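PDB 3NL9: putative NTP pyrophosphohydrolase from Exiguobacterium sibiricum 255-15, which is a putative nucleoside triphosphate pyrophosphohydrolase of the all-helical MazG clan, probably cleaving a nucleotide substrate with release of pyrophosphate. Local coordinates for residues V35-A38 and T39-A42; A62-E65 and T66-G70; V85-V88 and E89-V92; Q94-A97 and L98-L102; A161-V164 and R165-E169. All blocks are in the same frame, centred on the assembly; numbering follows the deposited sequence.

Contact 1: residues V35-A38 and T39-A42; sequences VKRA and TWTA. With EDO (1,2-ethanediol), chain B.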
loop_
_atom_site.group_PDB
_atom_site.type_symbol
_atom_site.label_atom_id
_atom_site.label_comp_id
_atom_site.label_asym_id
_atom_site.label_seq_id
_atom_site.Cartn_x
_atom_site.Cartn_y
_atom_site.Cartn_z
ATOM N N VAL A 35 -0.284 14.351 -1.454
ATOM C CA VAL A 35 0.729 14.400 -0.381
ATOM C C VAL A 35 0.151 13.820 0.928
ATOM O O VAL A 35 0.812 13.069 1.638
ATOM C CB VAL A 35 1.243 15.819 -0.138
ATOM C CG1 VAL A 35 2.035 15.876 1.139
ATOM C CG2 VAL A 35 2.136 16.274 -1.292
ATOM N N LYS A 36 -1.098 14.164 1.208
ATOM C CA LYS A 36 -1.779 13.687 2.395
ATOM C C LYS A 36 -1.901 12.161 2.360
ATOM O O LYS A 36 -1.534 11.494 3.311
ATOM C CB LYS A 36 -3.177 14.309 2.506
ATOM C CG LYS A 36 -3.178 15.819 2.790
ATOM C CD LYS A 36 -4.585 16.328 3.043
ATOM C CE LYS A 36 -4.607 17.808 3.423
ATOM N NZ LYS A 36 -3.562 18.166 4.438
ATOM N N ARG A 37 -2.392 11.641 1.238
ATOM C CA ARG A 37 -2.612 10.219 1.073
ATOM C C ARG A 37 -1.337 9.448 1.146
ATOM O O ARG A 37 -1.302 8.408 1.784
ATOM C CB ARG A 37 -3.391 9.937 -0.206
ATOM C CG ARG A 37 -4.829 10.575 -0.130
ATOM C CD ARG A 37 -5.840 9.809 -0.870
ATOM N NE ARG A 37 -5.978 8.484 -0.287
ATOM C CZ ARG A 37 -6.791 8.150 0.716
ATOM N NH1 ARG A 37 -7.626 9.037 1.291
ATOM N NH2 ARG A 37 -6.764 6.903 1.137
ATOM N N ALA A 38 -0.292 9.958 0.485
ATOM C CA ALA A 38 1.040 9.344 0.548
ATOM C C ALA A 38 1.537 9.258 1.991
ATOM O O ALA A 38 2.042 8.232 2.441
ATOM C CB ALA A 38 2.016 10.151 -0.326
ATOM N N THR A 39 1.359 10.350 2.720
ATOM C CA THR A 39 1.752 10.447 4.119
ATOM C C THR A 39 0.991 9.437 4.979
ATOM O O THR A 39 1.622 8.677 5.692
ATOM C CB THR A 39 1.578 11.904 4.652
ATOM O OG1 THR A 39 2.335 12.800 3.807
ATOM C CG2 THR A 39 2.056 12.004 6.119
ATOM N N TRP A 40 -0.338 9.382 4.871
ATOM C CA TRP A 40 -1.112 8.421 5.653
ATOM C C TRP A 40 -0.721 6.991 5.351
ATOM O O TRP A 40 -0.689 6.141 6.269
ATOM C CB TRP A 40 -2.600 8.585 5.419
ATOM C CG TRP A 40 -3.123 9.929 5.809
ATOM C CD1 TRP A 40 -2.687 10.703 6.835
ATOM C CD2 TRP A 40 -4.224 10.637 5.215
ATOM N NE1 TRP A 40 -3.416 11.859 6.901
ATOM C CE2 TRP A 40 -4.373 11.847 5.929
ATOM C CE3 TRP A 40 -5.099 10.364 4.157
ATOM C CZ2 TRP A 40 -5.345 12.805 5.604
ATOM C CZ3 TRP A 40 -6.075 11.325 3.825
ATOM C CH2 TRP A 40 -6.187 12.520 4.551
ATOM N N THR A 41 -0.464 6.709 4.066
ATOM C CA THR A 41 -0.135 5.341 3.631
ATOM C C THR A 41 1.197 4.938 4.259
ATOM O O THR A 41 1.325 3.850 4.845
ATOM C CB THR A 41 -0.107 5.234 2.069
ATOM O OG1 THR A 41 -1.337 5.756 1.518
ATOM C CG2 THR A 41 0.097 3.797 1.598
ATOM N N ALA A 42 2.191 5.817 4.155
ATOM C CA ALA A 42 3.521 5.541 4.696
ATOM C C ALA A 42 3.529 5.518 6.239
ATOM O O ALA A 42 4.347 4.838 6.824
ATOM C CB ALA A 42 4.544 6.592 4.183
HETATM C C1 EDO B . -9.757 7.664 4.327
HETATM O O1 EDO B . -8.747 8.592 3.872
HETATM C C2 EDO B . -9.361 6.240 3.910
HETATM O O2 EDO B . -9.110 6.131 2.494
#
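T39 turns its hydroxyl back onto V35 one turn earlier. T39 OG1 donates to V35 O at 2.7 Å, and the T39 backbone N donates to the same oxygen. The two donors come from opposite faces of the V35 carbonyl plane. T41 and R37 repeat the scheme, with T41 OG1 2.7 Å from R37 O and the T41 N-H on the other face. Both threonines hold OG1 beside their own backbone N (chi1 -56° in T39, -52° in T41), which aims the hydroxyl at the preceding turn. This is the familiar way for a threonine to return its hydroxyl to the backbone of an alpha-helix, here helix 31-52. K36 O takes the N-H of W40 at 2.9 Å and also sits under the rim of one indole face. K36 CB adds a CH-pi contact, 4.2 Å from the centroid of the six-membered ring. R37 NH1 reaches the edge of that ring, 3.7 Å from W40 CZ3. The guanidinium is well supplied with acceptors. NH1 and NH2 each donate to one oxygen of an ethanediol, and E111, S108 and F104 of the second subunit take further bonds from it.

Contact 2: residues A62-E65 and T66-G70; sequences AAIE and TFKAG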
loop_
_atom_site.group_PDB
_atom_site.type_symbol
_atom_site.label_atom_id
_atom_site.label_comp_id
_atom_site.label_asym_id
_atom_site.label_seq_id
_atom_site.Cartn_x
_atom_site.Cartn_y
_atom_site.Cartn_z
ATOM N N ALA A 62 17.725 2.546 13.324
ATOM C CA ALA A 62 18.602 2.098 12.227
ATOM C C ALA A 62 17.757 1.748 10.990
ATOM O O ALA A 62 18.152 2.047 9.871
ATOM C CB ALA A 62 19.499 0.910 12.660
ATOM N N ALA A 63 16.567 1.183 11.210
ATOM C CA ALA A 63 15.673 0.763 10.130
ATOM C C ALA A 63 15.087 2.012 9.447
ATOM O O ALA A 63 15.008 2.078 8.211
ATOM C CB ALA A 63 14.540 -0.135 10.680
ATOM N N ILE A 64 14.703 3.004 10.262
ATOM C CA ILE A 64 14.139 4.247 9.738
ATOM C C ILE A 64 15.210 4.966 8.909
ATOM O O ILE A 64 14.927 5.401 7.818
ATOM C CB ILE A 64 13.539 5.138 10.863
ATOM C CG1 ILE A 64 12.183 4.567 11.343
ATOM C CG2 ILE A 64 13.431 6.585 10.432
ATOM C CD1 ILE A 64 11.004 4.646 10.370
ATOM N N GLU A 65 16.440 5.061 9.405
ATOM C CA GLU A 65 17.507 5.718 8.627
ATOM C C GLU A 65 17.815 5.006 7.306
ATOM O O GLU A 65 18.022 5.649 6.279
ATOM C CB GLU A 65 18.769 5.880 9.480
ATOM C CG GLU A 65 18.569 6.909 10.600
ATOM C CD GLU A 65 18.240 8.290 10.045
ATOM O OE1 GLU A 65 18.906 8.712 9.067
ATOM O OE2 GLU A 65 17.302 8.938 10.563
ATOM N N THR A 66 17.793 3.683 7.324
ATOM C CA THR A 66 18.003 2.905 6.098
ATOM C C THR A 66 16.897 3.175 5.091
ATOM O O THR A 66 17.175 3.318 3.882
ATOM C CB THR A 66 18.103 1.421 6.422
ATOM O OG1 THR A 66 19.216 1.224 7.289
ATOM C CG2 THR A 66 18.275 0.561 5.151
ATOM N N PHE A 67 15.659 3.252 5.599
ATOM C CA PHE A 67 14.488 3.627 4.802
ATOM C C PHE A 67 14.677 4.991 4.186
ATOM O O PHE A 67 14.475 5.157 2.969
ATOM C CB PHE A 67 13.173 3.631 5.616
ATOM C CG PHE A 67 12.011 4.238 4.856
ATOM C CD1 PHE A 67 11.336 3.493 3.901
ATOM C CD2 PHE A 67 11.665 5.566 5.034
ATOM C CE1 PHE A 67 10.302 4.046 3.168
ATOM C CE2 PHE A 67 10.637 6.142 4.279
ATOM C CZ PHE A 67 9.973 5.387 3.335
ATOM N N LYS A 68 15.044 5.971 5.014
ATOM C CA LYS A 68 15.233 7.345 4.536
ATOM C C LYS A 68 16.272 7.467 3.444
ATOM O O LYS A 68 16.105 8.275 2.528
ATOM C CB LYS A 68 15.548 8.304 5.684
ATOM C CG LYS A 68 14.295 8.578 6.516
ATOM C CD LYS A 68 14.577 8.889 7.970
ATOM C CE LYS A 68 14.779 10.344 8.233
ATOM N NZ LYS A 68 15.042 10.566 9.704
ATOM N N ALA A 69 17.309 6.643 3.517
ATOM C CA ALA A 69 18.362 6.657 2.516
ATOM C C ALA A 69 17.835 6.126 1.179
ATOM O O ALA A 69 18.160 6.671 0.109
ATOM C CB ALA A 69 19.566 5.855 3.002
ATOM N N GLY A 70 17.011 5.069 1.233
ATOM C CA GLY A 70 16.342 4.545 0.034
ATOM C C GLY A 70 15.322 5.513 -0.546
ATOM O O GLY A 70 15.205 5.691 -1.778
#
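The F67 ring meets I64 at its edge, where the carbonyl oxygen of I64 lies near the ring plane. No group of 62-65 lies over either face. The closest approach is lower on the side chain, F67 CB to I64 O at 3.3 Å. The other flat group is the carboxylate of E65. K68 NZ comes to its OE2 at 2.9 Å, on the syn side and 26° out of the carboxylate plane, and makes a salt bridge. Both chains bend to meet: E65 folds at chi2 (-61°), and K68 turns at chi3 (90°). The aliphatic part of K68 is used as well. Its CD lies 3.6 Å from I64 CG2, so the lysine arches over the isoleucine before its ammonium reaches the glutamate. At the start of the segment, A62 O accepts two bonds from T66. T66 OG1 donates to A62 O at 2.9 Å and T66 N at 3.0 Å, from opposite faces of its plane. F67 N, K68 N and A69 N carry on the regular helical ladder. All of this lies on helix 57-79. One side of the helix belongs to the dimer interface: A63 and T66 pack on V35, and F67 on A42, of helix 31-52 of the second subunit, and I64 packs on V75 in that subunit's helix 57-79.

Contact 3: residues V85-V88 and E89-V92; sequences VTEV and ERLV. With EDO (1,2-ethanediol), chain C.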
loop_
_atom_site.group_PDB
_atom_site.type_symbol
_atom_site.label_atom_id
_atom_site.label_comp_id
_atom_site.label_asym_id
_atom_site.label_seq_id
_atom_site.Cartn_x
_atom_site.Cartn_y
_atom_site.Cartn_z
ATOM N N VAL A 85 2.797 16.229 -18.482
ATOM C CA VAL A 85 2.402 17.508 -19.085
ATOM C C VAL A 85 0.886 17.625 -19.318
ATOM O O VAL A 85 0.412 18.682 -19.737
ATOM C CB VAL A 85 3.165 17.764 -20.401
ATOM C CG1 VAL A 85 4.664 17.952 -20.107
ATOM C CG2 VAL A 85 2.927 16.623 -21.425
ATOM N N THR A 86 0.126 16.556 -19.060
ATOM C CA THR A 86 -1.343 16.623 -19.091
ATOM C C THR A 86 -1.974 15.982 -17.835
ATOM O O THR A 86 -1.346 15.191 -17.127
ATOM C CB THR A 86 -1.936 15.913 -20.353
ATOM O OG1 THR A 86 -1.796 14.489 -20.222
ATOM C CG2 THR A 86 -1.253 16.390 -21.661
ATOM N N GLU A 87 -3.245 16.280 -17.604
ATOM C CA GLU A 87 -3.979 15.685 -16.489
ATOM C C GLU A 87 -4.147 14.168 -16.687
ATOM O O GLU A 87 -4.012 13.382 -15.756
ATOM C CB GLU A 87 -5.321 16.389 -16.356
ATOM C CG GLU A 87 -6.014 16.186 -15.032
ATOM C CD GLU A 87 -7.321 16.980 -14.936
ATOM O OE1 GLU A 87 -7.367 18.117 -15.475
ATOM O OE2 GLU A 87 -8.294 16.461 -14.324
ATOM N N VAL A 88 -4.360 13.746 -17.930
ATOM C CA VAL A 88 -4.443 12.328 -18.194
ATOM C C VAL A 88 -3.129 11.654 -17.849
ATOM O O VAL A 88 -3.151 10.621 -17.212
ATOM C CB VAL A 88 -4.828 12.014 -19.644
ATOM C CG1 VAL A 88 -4.628 10.518 -19.900
ATOM C CG2 VAL A 88 -6.271 12.417 -19.870
ATOM N N GLU A 89 -1.998 12.251 -18.245
ATOM C CA GLU A 89 -0.678 11.728 -17.846
ATOM C C GLU A 89 -0.505 11.582 -16.344
ATOM O O GLU A 89 0.028 10.561 -15.865
ATOM C CB GLU A 89 0.465 12.576 -18.420
ATOM C CG GLU A 89 0.589 12.456 -19.919
ATOM C CD GLU A 89 1.819 13.128 -20.502
ATOM O OE1 GLU A 89 2.647 13.689 -19.751
ATOM O OE2 GLU A 89 1.954 13.064 -21.736
ATOM N N ARG A 90 -0.936 12.581 -15.588
ATOM C CA ARG A 90 -0.868 12.484 -14.131
ATOM C C ARG A 90 -1.729 11.324 -13.600
ATOM O O ARG A 90 -1.298 10.593 -12.708
ATOM C CB ARG A 90 -1.240 13.832 -13.477
ATOM C CG ARG A 90 -0.317 14.980 -13.933
ATOM C CD ARG A 90 -0.455 16.308 -13.157
ATOM N NE ARG A 90 -1.782 16.919 -13.244
ATOM C CZ ARG A 90 -2.179 17.760 -14.198
ATOM N NH1 ARG A 90 -1.361 18.106 -15.188
ATOM N NH2 ARG A 90 -3.419 18.246 -14.166
ATOM N N LEU A 91 -2.935 11.142 -14.147
ATOM C CA LEU A 91 -3.822 10.038 -13.698
ATOM C C LEU A 91 -3.202 8.676 -13.994
ATOM O O LEU A 91 -3.197 7.759 -13.161
ATOM C CB LEU A 91 -5.202 10.152 -14.386
ATOM C CG LEU A 91 -6.276 9.098 -14.095
ATOM C CD1 LEU A 91 -6.662 9.094 -12.587
ATOM C CD2 LEU A 91 -7.489 9.319 -15.006
ATOM N N VAL A 92 -2.654 8.560 -15.197
ATOM C CA VAL A 92 -2.065 7.304 -15.620
ATOM C C VAL A 92 -0.887 6.954 -14.722
ATOM O O VAL A 92 -0.787 5.822 -14.246
ATOM C CB VAL A 92 -1.654 7.375 -17.092
ATOM C CG1 VAL A 92 -0.829 6.182 -17.497
ATOM C CG2 VAL A 92 -2.889 7.534 -17.946
HETATM C C1 EDO C . -7.697 13.016 -16.007
HETATM O O1 EDO C . -8.073 13.570 -14.740
HETATM C C2 EDO C . -8.934 12.738 -16.864
HETATM O O2 EDO C . -9.857 13.831 -16.772
#
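E89 reaches back, extended beyond CG, past T86 to V85 at the start of helix 87-112. Its CB lies 3.4 Å from T86 O. CG, placed beside the backbone N of E89 (chi1 -69°), comes within 3.1 Å of T86 OG1. CD passes V85 CG2 at 3.8 Å. At the tip, OE1 accepts the backbone N-H of V85 at 2.8 Å in an almost straight bond (169°), although the donor stands above the carboxylate plane. OE2 also lies against V85 CG2. T86 returns a bond as the N-cap: its OG1 accepts from E89 N at 3.0 Å. The exchange resembles a capping box, but the glutamate takes the N-H of V85 and not that of T86. T86 N is buried and has no partner in the model. Further on, V88 CG1 meets V92 CG2 at 4.0 Å, and both valines also pack on the second subunit. E87 OE2 accepts a hydrogen bond from O1 of an ethanediol at 2.9 Å. The contact thus gives N-H groups near the helix start side-chain acceptors, and the negative charges of E87 and E89 would probably sit favourably near the positive end of the helix dipole.

Contact 4: residues Q94-A97 and L98-L102; sequences QGDA and LTDAL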
loop_
_atom_site.group_PDB
_atom_site.type_symbol
_atom_site.label_atom_id
_atom_site.label_comp_id
_atom_site.label_asym_id
_atom_site.label_seq_id
_atom_site.Cartn_x
_atom_site.Cartn_y
_atom_site.Cartn_z
ATOM N N GLN A 94 -0.244 8.002 -11.627
ATOM C CA GLN A 94 -0.762 7.695 -10.300
ATOM C C GLN A 94 -1.298 6.263 -10.229
ATOM O O GLN A 94 -0.959 5.499 -9.308
ATOM C CB GLN A 94 -1.876 8.678 -9.947
ATOM C CG GLN A 94 -1.370 10.019 -9.551
ATOM C CD GLN A 94 -2.444 11.093 -9.472
ATOM O OE1 GLN A 94 -3.583 10.856 -9.812
ATOM N NE2 GLN A 94 -2.074 12.285 -9.006
ATOM N N GLY A 95 -2.137 5.911 -11.198
ATOM C CA GLY A 95 -2.703 4.566 -11.276
ATOM C C GLY A 95 -1.605 3.538 -11.353
ATOM O O GLY A 95 -1.658 2.513 -10.672
ATOM N N ASP A 96 -0.604 3.800 -12.184
ATOM C CA ASP A 96 0.545 2.892 -12.268
ATOM C C ASP A 96 1.202 2.738 -10.906
ATOM O O ASP A 96 1.474 1.624 -10.466
ATOM C CB ASP A 96 1.558 3.469 -13.263
ATOM C CG ASP A 96 2.677 2.493 -13.650
ATOM O OD1 ASP A 96 3.111 1.640 -12.856
ATOM O OD2 ASP A 96 3.157 2.625 -14.792
ATOM N N ALA A 97 1.470 3.859 -10.236
ATOM C CA ALA A 97 2.180 3.827 -8.944
ATOM C C ALA A 97 1.334 3.127 -7.850
ATOM O O ALA A 97 1.841 2.355 -7.056
ATOM C CB ALA A 97 2.534 5.226 -8.528
ATOM N N LEU A 98 0.042 3.414 -7.828
ATOM C CA LEU A 98 -0.862 2.854 -6.825
ATOM C C LEU A 98 -0.957 1.326 -7.006
ATOM O O LEU A 98 -1.018 0.575 -6.026
ATOM C CB LEU A 98 -2.246 3.517 -6.895
ATOM C CG LEU A 98 -2.354 4.945 -6.335
ATOM C CD1 LEU A 98 -3.738 5.492 -6.563
ATOM C CD2 LEU A 98 -1.954 5.062 -4.857
ATOM N N THR A 99 -0.900 0.864 -8.256
ATOM C CA THR A 99 -1.019 -0.594 -8.543
ATOM C C THR A 99 0.224 -1.315 -8.078
ATOM O O THR A 99 0.122 -2.382 -7.454
ATOM C CB THR A 99 -1.305 -0.883 -10.046
ATOM O OG1 THR A 99 -2.507 -0.191 -10.445
ATOM C CG2 THR A 99 -1.514 -2.377 -10.315
ATOM N N ASP A 100 1.410 -0.802 -8.422
ATOM C CA ASP A 100 2.634 -1.407 -7.877
ATOM C C ASP A 100 2.673 -1.370 -6.327
ATOM O O ASP A 100 3.101 -2.324 -5.711
ATOM C CB ASP A 100 3.915 -0.795 -8.466
ATOM C CG ASP A 100 4.174 -1.187 -9.939
ATOM O OD1 ASP A 100 3.573 -2.153 -10.470
ATOM O OD2 ASP A 100 4.974 -0.470 -10.578
ATOM N N ALA A 101 2.267 -0.265 -5.716
ATOM C CA ALA A 101 2.226 -0.160 -4.258
ATOM C C ALA A 101 1.334 -1.282 -3.663
ATOM O O ALA A 101 1.742 -2.012 -2.758
ATOM C CB ALA A 101 1.703 1.258 -3.813
ATOM N N LEU A 102 0.126 -1.419 -4.218
ATOM C CA LEU A 102 -0.800 -2.529 -3.868
ATOM C C LEU A 102 -0.104 -3.871 -3.984
ATOM O O LEU A 102 -0.214 -4.740 -3.081
ATOM C CB LEU A 102 -2.057 -2.488 -4.760
ATOM C CG LEU A 102 -3.095 -3.607 -4.651
ATOM C CD1 LEU A 102 -3.629 -3.717 -3.206
ATOM C CD2 LEU A 102 -4.203 -3.358 -5.642
#
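The carbonyl oxygen of G95 is gripped twice by T99. T99 OG1 donates to G95 O at 2.8 Å and T99 N at 3.0 Å, from opposite faces of the carbonyl plane. The hydroxyl reaches it because OG1 stands beside the T99 backbone N (chi1 -57°). The T99 N-H also leans on D96 O, but that bond is weak. A shorter bond lies just before it: L98 N donates to Q94 O at 2.7 Å. L98 folds over the same oxygen, with CG 3.3 Å from Q94 O. Next comes D100 N to D96 O, longer at 3.2 Å but nearly straight (176°).

The D96 and D100 side chains run alongside one another. Their like-charged oxygens come close, D96 OD1 to D100 OD2 at 3.6 Å, and the two carboxylates are turned 78° against each other. Different first torsions bring them together: CG of D96 is anti to its backbone N, whereas CG of D100 lies beside its own.

The amide of Q94 turns away from this stretch. It bonds to I29 N and to S53 of the second subunit. L98, T99 and L102 pack on F109, L119 and L102 of that subunit. Helix 87-112 therefore runs along the dimer interface at this level. MazG-clan pyrophosphohydrolases hold magnesium with acidic residues on such helices; D96 and D100 could belong to such a site, but this is inferred from the family alone.

Contact 5: residues A161-V164 and R165-E169; sequences AEVV and RQMKE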
loop_
_atom_site.group_PDB
_atom_site.type_symbol
_atom_site.label_atom_id
_atom_site.label_comp_id
_atom_site.label_asym_id
_atom_site.label_seq_id
_atom_site.Cartn_x
_atom_site.Cartn_y
_atom_site.Cartn_z
ATOM N N ALA A 161 -6.952 -11.526 17.341
ATOM C CA ALA A 161 -7.604 -12.832 17.414
ATOM C C ALA A 161 -7.627 -13.523 16.046
ATOM O O ALA A 161 -7.533 -14.749 15.955
ATOM C CB ALA A 161 -9.060 -12.685 17.974
ATOM N N GLU A 162 -7.767 -12.731 14.991
ATOM C CA GLU A 162 -7.757 -13.241 13.602
ATOM C C GLU A 162 -6.375 -13.792 13.203
ATOM O O GLU A 162 -6.276 -14.840 12.533
ATOM C CB GLU A 162 -8.218 -12.131 12.636
ATOM C CG GLU A 162 -8.189 -12.461 11.111
ATOM C CD GLU A 162 -8.819 -13.809 10.749
ATOM O OE1 GLU A 162 -9.856 -14.211 11.350
ATOM O OE2 GLU A 162 -8.286 -14.469 9.821
ATOM N N VAL A 163 -5.325 -13.098 13.624
ATOM C CA VAL A 163 -3.968 -13.577 13.423
ATOM C C VAL A 163 -3.802 -14.938 14.116
ATOM O O VAL A 163 -3.367 -15.873 13.465
ATOM C CB VAL A 163 -2.889 -12.552 13.858
ATOM C CG1 VAL A 163 -1.494 -13.137 13.720
ATOM C CG2 VAL A 163 -2.971 -11.278 13.009
ATOM N N VAL A 164 -4.172 -15.042 15.399
ATOM C CA VAL A 164 -4.122 -16.331 16.158
ATOM C C VAL A 164 -4.949 -17.427 15.469
ATOM O O VAL A 164 -4.512 -18.568 15.365
ATOM C CB VAL A 164 -4.582 -16.161 17.634
ATOM C CG1 VAL A 164 -4.601 -17.523 18.393
ATOM C CG2 VAL A 164 -3.677 -15.173 18.364
ATOM N N ARG A 165 -6.141 -17.079 14.979
ATOM C CA ARG A 165 -6.967 -18.032 14.239
ATOM C C ARG A 165 -6.229 -18.590 13.000
ATOM O O ARG A 165 -6.218 -19.794 12.763
ATOM C CB ARG A 165 -8.295 -17.390 13.803
ATOM C CG ARG A 165 -9.269 -18.381 13.149
ATOM C CD ARG A 165 -10.400 -17.688 12.399
ATOM N NE ARG A 165 -9.945 -17.061 11.149
ATOM C CZ ARG A 165 -9.611 -17.727 10.043
ATOM N NH1 ARG A 165 -9.666 -19.064 10.003
ATOM N NH2 ARG A 165 -9.213 -17.048 8.967
ATOM N N GLN A 166 -5.639 -17.707 12.206
ATOM C CA GLN A 166 -4.830 -18.138 11.056
ATOM C C GLN A 166 -3.620 -18.994 11.447
ATOM O O GLN A 166 -3.348 -20.015 10.792
ATOM C CB GLN A 166 -4.366 -16.956 10.228
ATOM C CG GLN A 166 -5.498 -16.244 9.533
ATOM C CD GLN A 166 -5.005 -15.277 8.478
ATOM O OE1 GLN A 166 -3.966 -15.497 7.865
ATOM N NE2 GLN A 166 -5.754 -14.207 8.266
HETATM N N MSE A 167 -2.946 -18.620 12.532
HETATM C CA MSE A 167 -1.849 -19.434 13.051
HETATM C C MSE A 167 -2.354 -20.829 13.377
HETATM O O MSE A 167 -1.702 -21.831 13.028
HETATM C CB MSE A 167 -1.223 -18.825 14.315
HETATM C CG MSE A 167 -0.468 -17.502 14.092
HETATM SE SE MSE A 167 0.100 -16.644 15.753
HETATM C CE MSE A 167 1.348 -17.991 16.446
ATOM N N LYS A 168 -3.512 -20.902 14.038
ATOM C CA LYS A 168 -4.113 -22.211 14.375
ATOM C C LYS A 168 -4.533 -23.036 13.150
ATOM O O LYS A 168 -4.297 -24.249 13.102
ATOM C CB LYS A 168 -5.315 -22.035 15.308
ATOM C CG LYS A 168 -4.945 -21.680 16.727
ATOM C CD LYS A 168 -6.192 -21.698 17.619
ATOM C CE LYS A 168 -6.000 -20.858 18.869
ATOM N NZ LYS A 168 -7.313 -20.547 19.493
ATOM N N GLU A 169 -5.172 -22.381 12.182
ATOM C CA GLU A 169 -5.571 -23.016 10.929
ATOM C C GLU A 169 -4.382 -23.610 10.161
ATOM O O GLU A 169 -4.493 -24.697 9.577
ATOM C CB GLU A 169 -6.320 -21.993 10.068
ATOM C CG GLU A 169 -6.912 -22.513 8.748
ATOM C CD GLU A 169 -7.474 -21.379 7.884
ATOM O OE1 GLU A 169 -6.690 -20.697 7.182
ATOM O OE2 GLU A 169 -8.701 -21.158 7.916
#
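E162 is gripped by R165 and Q166, and this is the tight part of the contact. R165 meets the carboxylate side-on. NE donates to E162 OE1 at 2.9 Å, nearly straight (171°) and in the guanidinium plane. NH2 donates to E162 OE2, also at 2.9 Å, through the syn lone pair. The anti lone pair of OE2 takes Q166 NE2 at 3.0 Å. Three bonds thus fix the carboxylate, which would probably favour its charged form. E162 reaches them by a bend at chi2 (47°). The other end of the Q166 amide is held as well, since its OE1 accepts from E115 N. E162 and V163 also lie against L119 of helix 117-128, so this flank is buried.

The opposite character is found on R165, V164 and K168. R165 is exposed, and its NH1 reaches on to E169 OE2 at 3.1 Å, coming from above that carboxylate. V164 CG1 lies 3.6 Å from K168 CE, and the lysine itself is exposed. The chain of selenomethionine M167 leads away from V163. Its SE is 4.4 Å from V163 CG1, a loose apolar contact, and M167 packs on P26 of the second subunit.

E162, R165 and E169 together form a salt-bridge network with spacings of three and four residues, the pattern of ion pairs along one side of an alpha-helix, here helix 156-170 near the C-terminus.

The five contacts follow one another along the chain of this strand-free fold, four within a single helix and contact 3 at a helix start. Contact 1 lies on helix 31-52 and contact 2 on the next helix, 57-79, with centres about 18 Å apart. Contacts 3 and 4 share helix 87-112; their segments adjoin and their centres are about 14 Å apart. Contact 5 lies on helix 156-170. It is about 43 Å from contact 3, centre to centre, on the opposite side of the chain's centre. Contact 4 comes nearest to contact 1, at about 13 Å between centres. All five touch the second subunit, so the dimer interface runs through all these helices.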